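Local coordinates for protein UDP-N-acetylmuramate--L-alanine ligase (Thermotoga maritima, PDB 1J6U) that ligates L-alanine to UDP-N-acetylmuramate at the expense of ATP, an early step in building the peptidoglycan of the bacterial cell wall, at residues A[421-426]-A[441-446]. Sequence-based numbering, arbitrary orientation.
Sequences PELEKV and GDIIYS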
ATOM      1  N   PRO A 421     -12.447 -10.134  18.732  1.00 48.71           N
ATOM      2  CA  PRO A 421     -11.537 -10.855  19.654  1.00 46.86           C
ATOM      3  C   PRO A 421     -11.709 -12.376  19.653  1.00 48.64           C
ATOM      4  O   PRO A 421     -10.873 -13.122  20.151  1.00 48.76           O
ATOM      5  CB  PRO A 421     -11.866 -10.266  21.011  1.00 41.42           C
ATOM      6  CG  PRO A 421     -12.572  -8.952  20.684  1.00 42.93           C
ATOM      7  CD  PRO A 421     -13.378  -9.277  19.473  1.00 49.61           C
ATOM      8  N   GLU A 422     -12.809 -12.824  19.085  1.00 45.26           N
ATOM      9  CA  GLU A 422     -13.078 -14.231  19.011  1.00 51.25           C
ATOM     10  C   GLU A 422     -12.379 -14.891  17.857  1.00 49.19           C
ATOM     11  O   GLU A 422     -12.055 -16.086  17.936  1.00 52.11           O
ATOM     12  CB  GLU A 422     -14.593 -14.469  18.916  1.00 49.17           C
ATOM     13  CG  GLU A 422     -15.247 -14.343  20.261  1.00 43.58           C
ATOM     14  CD  GLU A 422     -14.794 -15.429  21.243  1.00 53.83           C
ATOM     15  OE1 GLU A 422     -14.510 -15.105  22.429  1.00 47.40           O
ATOM     16  OE2 GLU A 422     -14.738 -16.610  20.822  1.00 52.68           O
ATOM     17  N   LEU A 423     -12.162 -14.116  16.789  1.00 55.13           N
ATOM     18  CA  LEU A 423     -11.505 -14.568  15.551  1.00 47.89           C
ATOM     19  C   LEU A 423     -10.320 -15.563  15.725  1.00 51.02           C
ATOM     20  O   LEU A 423     -10.392 -16.722  15.308  1.00 54.85           O
ATOM     21  CB  LEU A 423     -11.056 -13.333  14.770  1.00 56.08           C
ATOM     22  CG  LEU A 423     -11.503 -13.215  13.318  1.00 50.74           C
ATOM     23  CD1 LEU A 423     -12.953 -13.540  13.212  1.00 33.79           C
ATOM     24  CD2 LEU A 423     -11.252 -11.807  12.810  1.00 59.59           C
ATOM     25  N   GLU A 424      -9.236 -15.131  16.357  1.00 44.17           N
ATOM     26  CA  GLU A 424      -8.103 -16.026  16.536  1.00 46.67           C
ATOM     27  C   GLU A 424      -8.436 -17.281  17.296  1.00 47.39           C
ATOM     28  O   GLU A 424      -7.745 -18.278  17.151  1.00 50.43           O
ATOM     29  CB  GLU A 424      -6.988 -15.380  17.340  1.00 45.48           C
ATOM     30  CG  GLU A 424      -6.928 -13.905  17.264  1.00 71.98           C
ATOM     31  CD  GLU A 424      -7.663 -13.230  18.390  1.00 72.52           C
ATOM     32  OE1 GLU A 424      -7.509 -13.702  19.559  1.00 66.16           O
ATOM     33  OE2 GLU A 424      -8.364 -12.220  18.083  1.00 72.73           O
ATOM     34  N   LYS A 425      -9.458 -17.213  18.139  1.00 43.42           N
ATOM     35  CA  LYS A 425      -9.819 -18.336  19.004  1.00 47.36           C
ATOM     36  C   LYS A 425     -10.596 -19.442  18.325  1.00 36.29           C
ATOM     37  O   LYS A 425     -10.475 -20.609  18.647  1.00 43.01           O
ATOM     38  CB  LYS A 425     -10.648 -17.831  20.199  1.00 50.51           C
ATOM     39  CG  LYS A 425     -10.233 -16.495  20.775  1.00 45.44           C
ATOM     40  CD  LYS A 425      -9.857 -16.666  22.233  1.00 55.25           C
ATOM     41  CE  LYS A 425      -9.401 -15.356  22.873  1.00 47.13           C
ATOM     42  NZ  LYS A 425     -10.534 -14.401  22.916  1.00 58.46           N
ATOM     43  N   VAL A 426     -11.412 -19.027  17.391  1.00 37.45           N
ATOM     44  CA  VAL A 426     -12.290 -19.895  16.657  1.00 38.24           C
ATOM     45  C   VAL A 426     -11.589 -20.850  15.716  1.00 42.74           C
ATOM     46  O   VAL A 426     -12.100 -21.930  15.388  1.00 45.59           O
ATOM     47  CB  VAL A 426     -13.253 -18.983  15.877  1.00 48.93           C
ATOM     48  CG1 VAL A 426     -13.674 -19.616  14.604  1.00 48.65           C
ATOM     49  CG2 VAL A 426     -14.433 -18.609  16.767  1.00 42.52           C
ATOM     50  N   GLY A 441      -8.990  -3.416   7.671  1.00 43.92           N
ATOM     51  CA  GLY A 441      -9.120  -2.942   9.033  1.00 43.04           C
ATOM     52  C   GLY A 441      -8.405  -3.647  10.157  1.00 44.38           C
ATOM     53  O   GLY A 441      -7.235  -4.028  10.053  1.00 39.92           O
ATOM     54  N   ASP A 442      -9.153  -3.749  11.251  1.00 47.88           N
ATOM     55  CA  ASP A 442      -8.814  -4.374  12.535  1.00 46.57           C
ATOM     56  C   ASP A 442      -8.195  -5.768  12.461  1.00 38.38           C
ATOM     57  O   ASP A 442      -7.377  -6.174  13.295  1.00 36.21           O
ATOM     58  CB  ASP A 442     -10.109  -4.581  13.314  1.00 54.63           C
ATOM     59  CG  ASP A 442     -10.374  -3.523  14.275  1.00 64.31           C
ATOM     60  OD1 ASP A 442      -9.400  -2.925  14.781  1.00 78.57           O
ATOM     61  OD2 ASP A 442     -11.569  -3.310  14.547  1.00 86.39           O
ATOM     62  N   ILE A 443      -8.682  -6.534  11.496  1.00 33.50           N
ATOM     63  CA  ILE A 443      -8.256  -7.908  11.354  1.00 38.02           C
ATOM     64  C   ILE A 443      -6.770  -8.150  11.521  1.00 37.62           C
ATOM     65  O   ILE A 443      -6.366  -9.194  12.028  1.00 34.76           O
ATOM     66  CB  ILE A 443      -8.786  -8.485  10.059  1.00 41.61           C
ATOM     67  CG1 ILE A 443      -8.711 -10.000  10.165  1.00 34.00           C
ATOM     68  CG2 ILE A 443      -8.083  -7.864   8.869  1.00 36.13           C
ATOM     69  CD1 ILE A 443      -9.516 -10.678   9.160  1.00 28.95           C
ATOM     70  N   ILE A 444      -5.966  -7.159  11.154  1.00 37.49           N
ATOM     71  CA  ILE A 444      -4.531  -7.252  11.291  1.00 30.75           C
ATOM     72  C   ILE A 444      -4.124  -7.602  12.722  1.00 42.18           C
ATOM     73  O   ILE A 444      -3.092  -8.256  12.929  1.00 43.81           O
ATOM     74  CB  ILE A 444      -3.794  -5.933  10.805  1.00 39.63           C
ATOM     75  CG1 ILE A 444      -2.292  -6.179  10.822  1.00 39.05           C
ATOM     76  CG2 ILE A 444      -4.135  -4.716  11.641  1.00 43.11           C
ATOM     77  CD1 ILE A 444      -1.842  -7.101   9.638  1.00 34.12           C
ATOM     78  N   TYR A 445      -4.925  -7.201  13.711  1.00 35.63           N
ATOM     79  CA  TYR A 445      -4.579  -7.537  15.103  1.00 39.78           C
ATOM     80  C   TYR A 445      -4.937  -9.003  15.488  1.00 36.16           C
ATOM     81  O   TYR A 445      -4.268  -9.620  16.305  1.00 35.24           O
ATOM     82  CB  TYR A 445      -5.247  -6.547  16.066  1.00 49.43           C
ATOM     83  CG  TYR A 445      -4.880  -5.104  15.784  1.00 60.01           C
ATOM     84  CD1 TYR A 445      -5.758  -4.270  15.085  1.00 68.89           C
ATOM     85  CD2 TYR A 445      -3.620  -4.595  16.134  1.00 65.87           C
ATOM     86  CE1 TYR A 445      -5.396  -2.963  14.731  1.00 78.88           C
ATOM     87  CE2 TYR A 445      -3.237  -3.283  15.784  1.00 74.83           C
ATOM     88  CZ  TYR A 445      -4.135  -2.467  15.081  1.00 84.82           C
ATOM     89  OH  TYR A 445      -3.800  -1.159  14.737  1.00 89.93           O
ATOM     90  N   SER A 446      -5.979  -9.558  14.874  1.00 36.36           N
ATOM     91  CA  SER A 446      -6.384 -10.932  15.137  1.00 43.29           C
ATOM     92  C   SER A 446      -5.247 -11.784  14.643  1.00 49.46           C
ATOM     93  O   SER A 446      -4.783 -12.703  15.331  1.00 40.55           O
ATOM     94  CB  SER A 446      -7.638 -11.293  14.343  1.00 39.97           C
ATOM     95  OG  SER A 446      -8.631 -10.315  14.554  1.00 72.18           O
TER
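L423 lays its CD2 methyl over the side chain of S446, with CD2 3.5 Å from the hydroxyl OG and 4.0 Å from CB. The same methyl reaches on to I443, meeting CG1 of that isoleucine at 4.1 Å, so one leucine branch spans two residues a helical turn apart. I443 offers this flank because its CG1 runs anti to the backbone N (chi1 -162°). E424 comes in beside the leucine from the next position of its short helix. Its CG lies 3.1 Å from the carbonyl O of S446, a close approach, and the chain then bends at chi2 (94°), carrying the carboxylate alongside the serine backbone, with OE2 3.8 Å from S446 CA. OE2 also forms a salt bridge with R449, one turn further along helix 443-457, which probably offsets the charge of this buried acid. Cutting E424 back to an alanine would probably cost R449 this acidic partner and open a gap beside S446. The backbone joins in as well: the carbonyl O of E424 accepts a hydrogen bond from R453. In the C-terminal Mur ligase domain, the short, weakly bonded helix 423-426 thus packs against the N-terminal part of helix 443-457, and both rest on the central sheet, L423 and I443 on I356 of strand 352-357, I443 and S446 on F437 of strand 433-438.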